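Local atomic coordinates of OBCA, Oxalate Biosynthetic Component A (Burkholderia glumae, PDB entry 4NNC), a protein that pairs an N-terminal domain with a TIM-barrel domain of the beta-keto acid cleavage enzyme family and holds a cobalt ion. Residues P202-A207 and R228-R233; V223-R228 and A272-S277. One frame throughout, in Å; residues are numbered along the deposited sequence.

In the fold
Both contacts lie in the part of the chain that belongs to the beta-keto acid cleavage enzyme family, which has a TIM-barrel fold. Their centres are about 14 Å apart. They share strand 222-229 and meet at Arg228, which belongs to both. Along the chain the order is 202-207, 223-228, 228-233 and 272-277, so the pairings alternate. Contact 2 joins strand 222-229 to its parallel neighbour 273-276 and carries two histidine ligands of the cobalt ion. Contact 1 lies further along the same strand. There the chain leaving the strand packs against the loop and N-cap residue just before helix 205-217. One strand thus links the metal site to the partly buried loops beyond its C-terminal end.

Contact 1: P202-A207 and R228-R233; sequences PITPEA and RDLSDR
The guanidinium of Arg233 has the CD1 methyl of Ile203 over one face, with NH2 4.4 Å from that carbon. The guanidinium of Arg228 turns elsewhere: its NE, NH1 and NH2 donate to the backbone oxygens of Gly14, Gln249 and Pro17. These bonds fix its rotation. The carboxylate of Asp229 is gripped twice through OD1. Ser231 OG donates to the syn lone pair, and Ser231 N comes from above the plane, 45° out of it, closing an Asx turn. Asp229 OD2 forms a salt bridge with Arg250.

The main apolar contact is Ile203 against Leu230. Ile203 CD1 lies 3.7 Å from Leu230 CD2. Ile203 CG1 takes the crowded position between backbone N and carbonyl carbon (chi1 60°), which leaves CG2 beside the backbone N. That branch meets Arg228 CG at 4.2 Å, the two side chains crossing at about a right angle. Thr204 CG2 meets the other Leu230 methyl, CD1, at 4.0 Å.

In the barrel this is where helix 205-217 begins, beside the C-terminal end of strand 222-229, the strand that follows it. Thr204 is the N-cap residue, and its OG1 accepts from Ala207 N at 3.2 Å. After the strand, a type I turn from Leu230 to Arg233 redirects the chain.

A water bridges the two backbones. It accepts from Arg228 N at 2.8 Å and is hydrogen-bonded to Ile203 O at 3.0 Å. Pro205 rests on helix 255-268 through Asp257, Ala260 and Ile261.

Contact 2: V223-R228 and A272-S277; sequences VHLHTR and AILNLS. With CO (cobalt (II) ion), chain B; 2KQ ((3S)-3-[2-[3-[[(2R)-4-[[[(2R,3S,4R,5R)-5-(6-aminopurin-9-yl)-4-oxidanyl-3-phosphonooxy-oxolan-2-yl]methoxy-oxidanyl-phosphoryl]oxy-oxidanyl-phosphoryl]oxy-3,3-dimethyl-2-oxidanyl-butanoyl]amino]propanoylamino]ethylsulfanyl]-3-oxidanyl-butanoic acid), chain D; OXL (oxalate ion), chain C.
His224 and Asn275 stand side by side on the same face of two parallel strands, ring and amide planes 76° apart, and make the polar side-chain bond of the contact. His224 ND1 donates to Asn275 OD1 at 3.0 Å, close to the ring plane, but it meets the amide from above, 78° out of the carbonyl plane. Both side chains extend anti to their backbone N (chi1 169° in each). With ND1 engaged, His224 NE2 faces the cobalt ion. Asn275 ND2 donates to Glu346, so the second-shell amide is itself held.

Metal bonds come next. His224 NE2 binds cobalt at 2.2 Å and His226 NE2 at 2.0 Å. Atoms O51 and O54 of 2KQ and Glu475 complete the site. Ser277 OG donates to 2KQ O54 at 2.7 Å. Ser277 CB makes a CH-pi contact over the face of the His226 ring, 3.5 Å from the ring centroid. Asn251 accepts from His226 ND1.

Four backbone bonds join the strands: Val223 N to Ile273 O, Asn275 N to Val223 O, Leu225 N to Asn275 O and Ser277 N to Leu225 O.

Apolar packing fills the other face, where Leu225 CD1 meets Leu276 CD1 at 4.2 Å and Leu274 CD2 at 4.3 Å. Strands 5-10 and 308-311 flank this pair in the barrel sheet. Helix 205-217 covers Val223 and Leu225, and helix 255-268 also touches Leu225.

Contact 1: P202-A207 and R228-R233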
loop_
_atom_site.group_PDB
_atom_site.type_symbol
_atom_site.label_atom_id
_atom_site.label_comp_id
_atom_site.label_asym_id
_atom_site.label_seq_id
_atom_site.Cartn_x
_atom_site.Cartn_y
_atom_site.Cartn_z
ATOM N N PRO A 202 -9.052 -0.037 -3.425
ATOM C CA PRO A 202 -10.167 -0.954 -3.725
ATOM C C PRO A 202 -10.211 -2.082 -2.685
ATOM O O PRO A 202 -9.177 -2.681 -2.392
ATOM C CB PRO A 202 -9.807 -1.497 -5.114
ATOM C CG PRO A 202 -8.274 -1.457 -5.139
ATOM C CD PRO A 202 -7.885 -0.247 -4.307
ATOM N N ILE A 203 -11.382 -2.346 -2.110
ATOM C CA ILE A 203 -11.512 -3.377 -1.078
ATOM C C ILE A 203 -12.682 -4.343 -1.331
ATOM O O ILE A 203 -12.933 -5.262 -0.526
ATOM C CB ILE A 203 -11.645 -2.756 0.348
ATOM C CG1 ILE A 203 -12.875 -1.845 0.444
ATOM C CG2 ILE A 203 -10.372 -2.020 0.745
ATOM C CD1 ILE A 203 -13.106 -1.275 1.854
ATOM N N THR A 204 -13.397 -4.115 -2.432
ATOM C CA THR A 204 -14.526 -4.949 -2.840
ATOM C C THR A 204 -14.203 -5.585 -4.185
ATOM O O THR A 204 -13.335 -5.094 -4.906
ATOM C CB THR A 204 -15.804 -4.098 -3.032
ATOM O OG1 THR A 204 -15.579 -3.161 -4.081
ATOM C CG2 THR A 204 -16.170 -3.345 -1.764
ATOM N N PRO A 205 -14.913 -6.664 -4.544
ATOM C CA PRO A 205 -14.654 -7.320 -5.833
ATOM C C PRO A 205 -14.838 -6.405 -7.048
ATOM O O PRO A 205 -14.050 -6.501 -8.002
ATOM C CB PRO A 205 -15.677 -8.463 -5.854
ATOM C CG PRO A 205 -15.823 -8.817 -4.389
ATOM C CD PRO A 205 -15.797 -7.476 -3.680
ATOM N N GLU A 206 -15.841 -5.532 -7.018
ATOM C CA GLU A 206 -16.054 -4.589 -8.116
ATOM C C GLU A 206 -14.891 -3.596 -8.211
ATOM O O GLU A 206 -14.360 -3.344 -9.292
ATOM C CB GLU A 206 -17.363 -3.816 -7.911
ATOM C CG GLU A 206 -17.711 -2.855 -9.040
ATOM C CD GLU A 206 -18.268 -3.572 -10.257
ATOM O OE1 GLU A 206 -18.545 -4.789 -10.157
ATOM O OE2 GLU A 206 -18.437 -2.927 -11.315
ATOM N N ALA A 207 -14.490 -3.034 -7.076
ATOM C CA ALA A 207 -13.447 -2.011 -7.102
ATOM C C ALA A 207 -12.100 -2.621 -7.485
ATOM O O ALA A 207 -11.298 -1.994 -8.172
ATOM C CB ALA A 207 -13.357 -1.300 -5.750
ATOM N N ARG A 228 -10.060 -8.322 1.447
ATOM C CA ARG A 228 -10.297 -7.800 2.792
ATOM C C ARG A 228 -11.635 -8.307 3.345
ATOM O O ARG A 228 -12.623 -8.440 2.609
ATOM C CB ARG A 228 -10.292 -6.265 2.788
ATOM C CG ARG A 228 -9.015 -5.646 2.253
ATOM C CD ARG A 228 -7.833 -5.945 3.175
ATOM N NE ARG A 228 -6.648 -5.218 2.731
ATOM C CZ ARG A 228 -6.351 -3.972 3.095
ATOM N NH1 ARG A 228 -7.149 -3.311 3.938
ATOM N NH2 ARG A 228 -5.250 -3.393 2.617
ATOM N N ASP A 229 -11.651 -8.596 4.641
ATOM C CA ASP A 229 -12.875 -8.959 5.351
ATOM C C ASP A 229 -13.602 -7.672 5.753
ATOM O O ASP A 229 -13.094 -6.891 6.556
ATOM C CB ASP A 229 -12.494 -9.790 6.583
ATOM C CG ASP A 229 -13.671 -10.090 7.510
ATOM O OD1 ASP A 229 -14.854 -9.941 7.119
ATOM O OD2 ASP A 229 -13.394 -10.498 8.658
ATOM N N LEU A 230 -14.784 -7.442 5.190
ATOM C CA LEU A 230 -15.530 -6.223 5.487
ATOM C C LEU A 230 -16.758 -6.478 6.369
ATOM O O LEU A 230 -17.656 -5.647 6.433
ATOM C CB LEU A 230 -15.969 -5.534 4.188
ATOM C CG LEU A 230 -14.895 -5.146 3.162
ATOM C CD1 LEU A 230 -15.524 -4.419 1.995
ATOM C CD2 LEU A 230 -13.816 -4.284 3.796
ATOM N N SER A 231 -16.804 -7.613 7.061
ATOM C CA SER A 231 -18.051 -8.004 7.720
ATOM C C SER A 231 -18.343 -7.270 9.041
ATOM O O SER A 231 -19.479 -7.278 9.508
ATOM C CB SER A 231 -18.126 -9.529 7.894
ATOM O OG SER A 231 -17.075 -9.990 8.720
ATOM N N ASP A 232 -17.338 -6.616 9.619
ATOM C CA ASP A 232 -17.507 -5.923 10.900
ATOM C C ASP A 232 -17.879 -4.438 10.762
ATOM O O ASP A 232 -17.679 -3.654 11.696
ATOM C CB ASP A 232 -16.233 -6.062 11.750
ATOM C CG ASP A 232 -15.069 -5.210 11.226
ATOM O OD1 ASP A 232 -15.115 -4.713 10.075
ATOM O OD2 ASP A 232 -14.084 -5.052 11.977
ATOM N N ARG A 233 -18.411 -4.043 9.610
ATOM C CA ARG A 233 -18.713 -2.628 9.385
ATOM C C ARG A 233 -19.972 -2.168 10.111
ATOM O O ARG A 233 -21.041 -2.765 9.945
ATOM C CB ARG A 233 -18.821 -2.312 7.889
ATOM C CG ARG A 233 -17.569 -2.664 7.121
ATOM C CD ARG A 233 -17.564 -2.054 5.739
ATOM N NE ARG A 233 -16.699 -0.875 5.699
ATOM C CZ ARG A 233 -16.518 -0.122 4.621
ATOM N NH1 ARG A 233 -15.718 0.942 4.674
ATOM N NH2 ARG A 233 -17.142 -0.432 3.492
HETATM O O HOH W 1 -11.852 -8.025 -0.678
#

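Contact 2: V223-R228 and A272-S277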
loop_
_atom_site.group_PDB
_atom_site.type_symbol
_atom_site.label_atom_id
_atom_site.label_comp_id
_atom_site.label_asym_id
_atom_site.label_seq_id
_atom_site.Cartn_x
_atom_site.Cartn_y
_atom_site.Cartn_z
ATOM N N VAL A 223 -0.719 -8.744 -11.876
ATOM C CA VAL A 223 -1.467 -8.050 -10.830
ATOM C C VAL A 223 -1.492 -8.924 -9.578
ATOM O O VAL A 223 -2.025 -10.037 -9.594
ATOM C CB VAL A 223 -2.918 -7.714 -11.258
ATOM C CG1 VAL A 223 -3.594 -6.837 -10.205
ATOM C CG2 VAL A 223 -2.929 -6.997 -12.603
ATOM N N HIS A 224 -0.895 -8.419 -8.501
ATOM C CA HIS A 224 -0.823 -9.146 -7.249
ATOM C C HIS A 224 -2.003 -8.711 -6.386
ATOM O O HIS A 224 -2.187 -7.507 -6.155
ATOM C CB HIS A 224 0.509 -8.834 -6.563
ATOM C CG HIS A 224 0.596 -9.325 -5.154
ATOM N ND1 HIS A 224 0.646 -10.668 -4.834
ATOM C CD2 HIS A 224 0.655 -8.650 -3.979
ATOM C CE1 HIS A 224 0.730 -10.795 -3.518
ATOM N NE2 HIS A 224 0.739 -9.586 -2.978
ATOM N N LEU A 225 -2.800 -9.677 -5.919
ATOM C CA LEU A 225 -4.061 -9.382 -5.232
ATOM C C LEU A 225 -4.133 -9.819 -3.766
ATOM O O LEU A 225 -3.585 -10.868 -3.387
ATOM C CB LEU A 225 -5.231 -10.031 -5.973
ATOM C CG LEU A 225 -5.485 -9.544 -7.398
ATOM C CD1 LEU A 225 -6.672 -10.282 -8.023
ATOM C CD2 LEU A 225 -5.688 -8.027 -7.413
ATOM N N HIS A 226 -4.830 -9.006 -2.964
ATOM C CA HIS A 226 -5.297 -9.387 -1.635
ATOM C C HIS A 226 -6.802 -9.174 -1.596
ATOM O O HIS A 226 -7.342 -8.374 -2.375
ATOM C CB HIS A 226 -4.716 -8.464 -0.568
ATOM C CG HIS A 226 -3.266 -8.682 -0.284
ATOM N ND1 HIS A 226 -2.798 -8.938 0.986
ATOM C CD2 HIS A 226 -2.179 -8.655 -1.091
ATOM C CE1 HIS A 226 -1.480 -9.074 0.945
ATOM N NE2 HIS A 226 -1.084 -8.903 -0.301
ATOM N N THR A 227 -7.476 -9.847 -0.667
ATOM C CA THR A 227 -8.855 -9.494 -0.331
ATOM C C THR A 227 -8.955 -9.000 1.120
ATOM O O THR A 227 -8.041 -9.232 1.916
ATOM C CB THR A 227 -9.825 -10.667 -0.555
ATOM O OG1 THR A 227 -9.279 -11.874 0.013
ATOM C CG2 THR A 227 -10.064 -10.856 -2.039
ATOM N N ARG A 228 -10.060 -8.322 1.447
ATOM C CA ARG A 228 -10.297 -7.800 2.792
ATOM C C ARG A 228 -11.635 -8.307 3.345
ATOM O O ARG A 228 -12.623 -8.440 2.609
ATOM C CB ARG A 228 -10.292 -6.265 2.788
ATOM C CG ARG A 228 -9.015 -5.646 2.253
ATOM C CD ARG A 228 -7.833 -5.945 3.175
ATOM N NE ARG A 228 -6.648 -5.218 2.731
ATOM C CZ ARG A 228 -6.351 -3.972 3.095
ATOM N NH1 ARG A 228 -7.149 -3.311 3.938
ATOM N NH2 ARG A 228 -5.250 -3.393 2.617
ATOM N N ALA A 272 -4.690 -11.251 -18.287
ATOM C CA ALA A 272 -4.261 -10.966 -16.908
ATOM C C ALA A 272 -3.518 -12.124 -16.238
ATOM O O ALA A 272 -3.997 -13.260 -16.216
ATOM C CB ALA A 272 -5.453 -10.561 -16.062
ATOM N N ILE A 273 -2.333 -11.827 -15.716
ATOM C CA ILE A 273 -1.570 -12.783 -14.933
ATOM C C ILE A 273 -1.874 -12.429 -13.483
ATOM O O ILE A 273 -1.372 -11.419 -12.941
ATOM C CB ILE A 273 -0.060 -12.679 -15.221
ATOM C CG1 ILE A 273 0.204 -12.895 -16.723
ATOM C CG2 ILE A 273 0.715 -13.691 -14.374
ATOM C CD1 ILE A 273 1.627 -12.565 -17.193
ATOM N N LEU A 274 -2.751 -13.226 -12.878
ATOM C CA LEU A 274 -3.160 -12.996 -11.503
ATOM C C LEU A 274 -2.133 -13.648 -10.563
ATOM O O LEU A 274 -1.642 -14.763 -10.818
ATOM C CB LEU A 274 -4.591 -13.514 -11.267
ATOM C CG LEU A 274 -5.677 -12.784 -12.086
ATOM C CD1 LEU A 274 -7.107 -13.140 -11.681
ATOM C CD2 LEU A 274 -5.489 -11.281 -11.992
ATOM N N ASN A 275 -1.788 -12.924 -9.502
ATOM C CA ASN A 275 -0.802 -13.362 -8.527
ATOM C C ASN A 275 -1.505 -13.216 -7.179
ATOM O O ASN A 275 -1.662 -12.106 -6.662
ATOM C CB ASN A 275 0.454 -12.476 -8.641
ATOM C CG ASN A 275 1.450 -12.669 -7.485
ATOM O OD1 ASN A 275 1.101 -13.164 -6.402
ATOM N ND2 ASN A 275 2.695 -12.235 -7.707
ATOM N N LEU A 276 -1.947 -14.330 -6.610
ATOM C CA LEU A 276 -2.798 -14.253 -5.428
ATOM C C LEU A 276 -1.977 -14.335 -4.153
ATOM O O LEU A 276 -1.145 -15.235 -4.006
ATOM C CB LEU A 276 -3.851 -15.359 -5.447
ATOM C CG LEU A 276 -5.203 -14.984 -6.066
ATOM C CD1 LEU A 276 -5.059 -14.151 -7.343
ATOM C CD2 LEU A 276 -6.067 -16.224 -6.307
ATOM N N SER A 277 -2.203 -13.383 -3.244
ATOM C CA SER A 277 -1.571 -13.432 -1.934
ATOM C C SER A 277 -2.103 -14.612 -1.118
ATOM O O SER A 277 -3.319 -14.833 -1.029
ATOM C CB SER A 277 -1.782 -12.127 -1.164
ATOM O OG SER A 277 -1.143 -12.191 0.100
HETATM CO CO CO B . 0.853 -8.901 -0.894
HETATM C C01 2KQ D . 1.054 1.351 4.897
HETATM C C02 2KQ D . 1.750 1.971 3.675
HETATM C C03 2KQ D . 1.217 1.273 2.328
HETATM C C04 2KQ D . 1.453 3.476 3.671
HETATM O O05 2KQ D . 2.105 4.050 2.561
HETATM P P06 2KQ D . 2.527 5.587 2.575
HETATM O O07 2KQ D . 2.652 6.064 1.139
HETATM O O08 2KQ D . 1.473 6.428 3.276
HETATM O O09 2KQ D . 3.940 5.706 3.296
HETATM P P10 2KQ D . 4.233 5.928 4.859
HETATM O O11 2KQ D . 5.681 5.644 5.151
HETATM O O12 2KQ D . 3.392 4.968 5.666
HETATM O O13 2KQ D . 3.883 7.437 5.279
HETATM C C14 2KQ D . 3.964 7.829 6.659
HETATM C C15 2KQ D . 3.963 9.294 6.778
HETATM O O16 2KQ D . 4.932 9.912 5.837
HETATM C C17 2KQ D . 4.191 10.716 4.908
HETATM N N18 2KQ D . 4.737 10.499 3.613
HETATM C C19 2KQ D . 4.515 9.455 2.794
HETATM N N20 2KQ D . 5.237 9.616 1.662
HETATM C C21 2KQ D . 5.937 10.778 1.756
HETATM C C22 2KQ D . 6.836 11.462 0.914
HETATM N N23 2KQ D . 7.202 10.921 -0.388
HETATM N N24 2KQ D . 7.358 12.628 1.336
HETATM C C25 2KQ D . 7.034 13.130 2.554
HETATM N N26 2KQ D . 6.174 12.511 3.376
HETATM C C27 2KQ D . 5.620 11.331 2.990
HETATM C C28 2KQ D . 2.775 10.328 5.032
HETATM O O29 2KQ D . 1.905 11.437 4.804
HETATM C C30 2KQ D . 2.636 9.888 6.430
HETATM O O31 2KQ D . 2.367 11.030 7.271
HETATM P P32 2KQ D . 2.300 10.858 8.900
HETATM O O33 2KQ D . 3.673 10.472 9.472
HETATM O O34 2KQ D . 1.825 12.146 9.542
HETATM O O35 2KQ D . 1.315 9.765 9.219
HETATM C C36 2KQ D . 3.298 1.844 3.856
HETATM O O37 2KQ D . 3.656 2.494 5.002
HETATM C C38 2KQ D . 3.834 0.405 3.944
HETATM O O39 2KQ D . 3.659 -0.308 4.927
HETATM N N40 2KQ D . 4.620 -0.105 2.830
HETATM C C41 2KQ D . 5.136 -1.428 2.956
HETATM C C42 2KQ D . 4.190 -2.442 2.323
HETATM C C43 2KQ D . 4.694 -3.901 2.396
HETATM O O44 2KQ D . 5.061 -4.404 3.460
HETATM N N45 2KQ D . 4.748 -4.658 1.175
HETATM C C46 2KQ D . 5.223 -6.006 1.267
HETATM C C47 2KQ D . 4.222 -6.956 0.646
HETATM S S48 2KQ D . 4.913 -8.587 0.415
HETATM C C49 2KQ D . 3.783 -9.570 -0.549
HETATM C C50 2KQ D . 4.408 -9.726 -1.834
HETATM O O51 2KQ D . 2.560 -8.892 -0.752
HETATM C C52 2KQ D . 3.638 -11.004 0.046
HETATM C C53 2KQ D . 2.284 -11.646 0.064
HETATM O O54 2KQ D . 1.258 -11.031 -0.355
HETATM O O55 2KQ D . 2.189 -12.822 0.504
HETATM C C1 OXL C . 2.037 -9.596 3.737
HETATM C C2 OXL C . 2.361 -8.497 2.810
HETATM O O1 OXL C . 2.925 -10.416 4.097
HETATM O O2 OXL C . 3.182 -7.600 3.159
HETATM O O3 OXL C . 0.845 -9.687 4.127
HETATM O O4 OXL C . 1.772 -8.474 1.685
#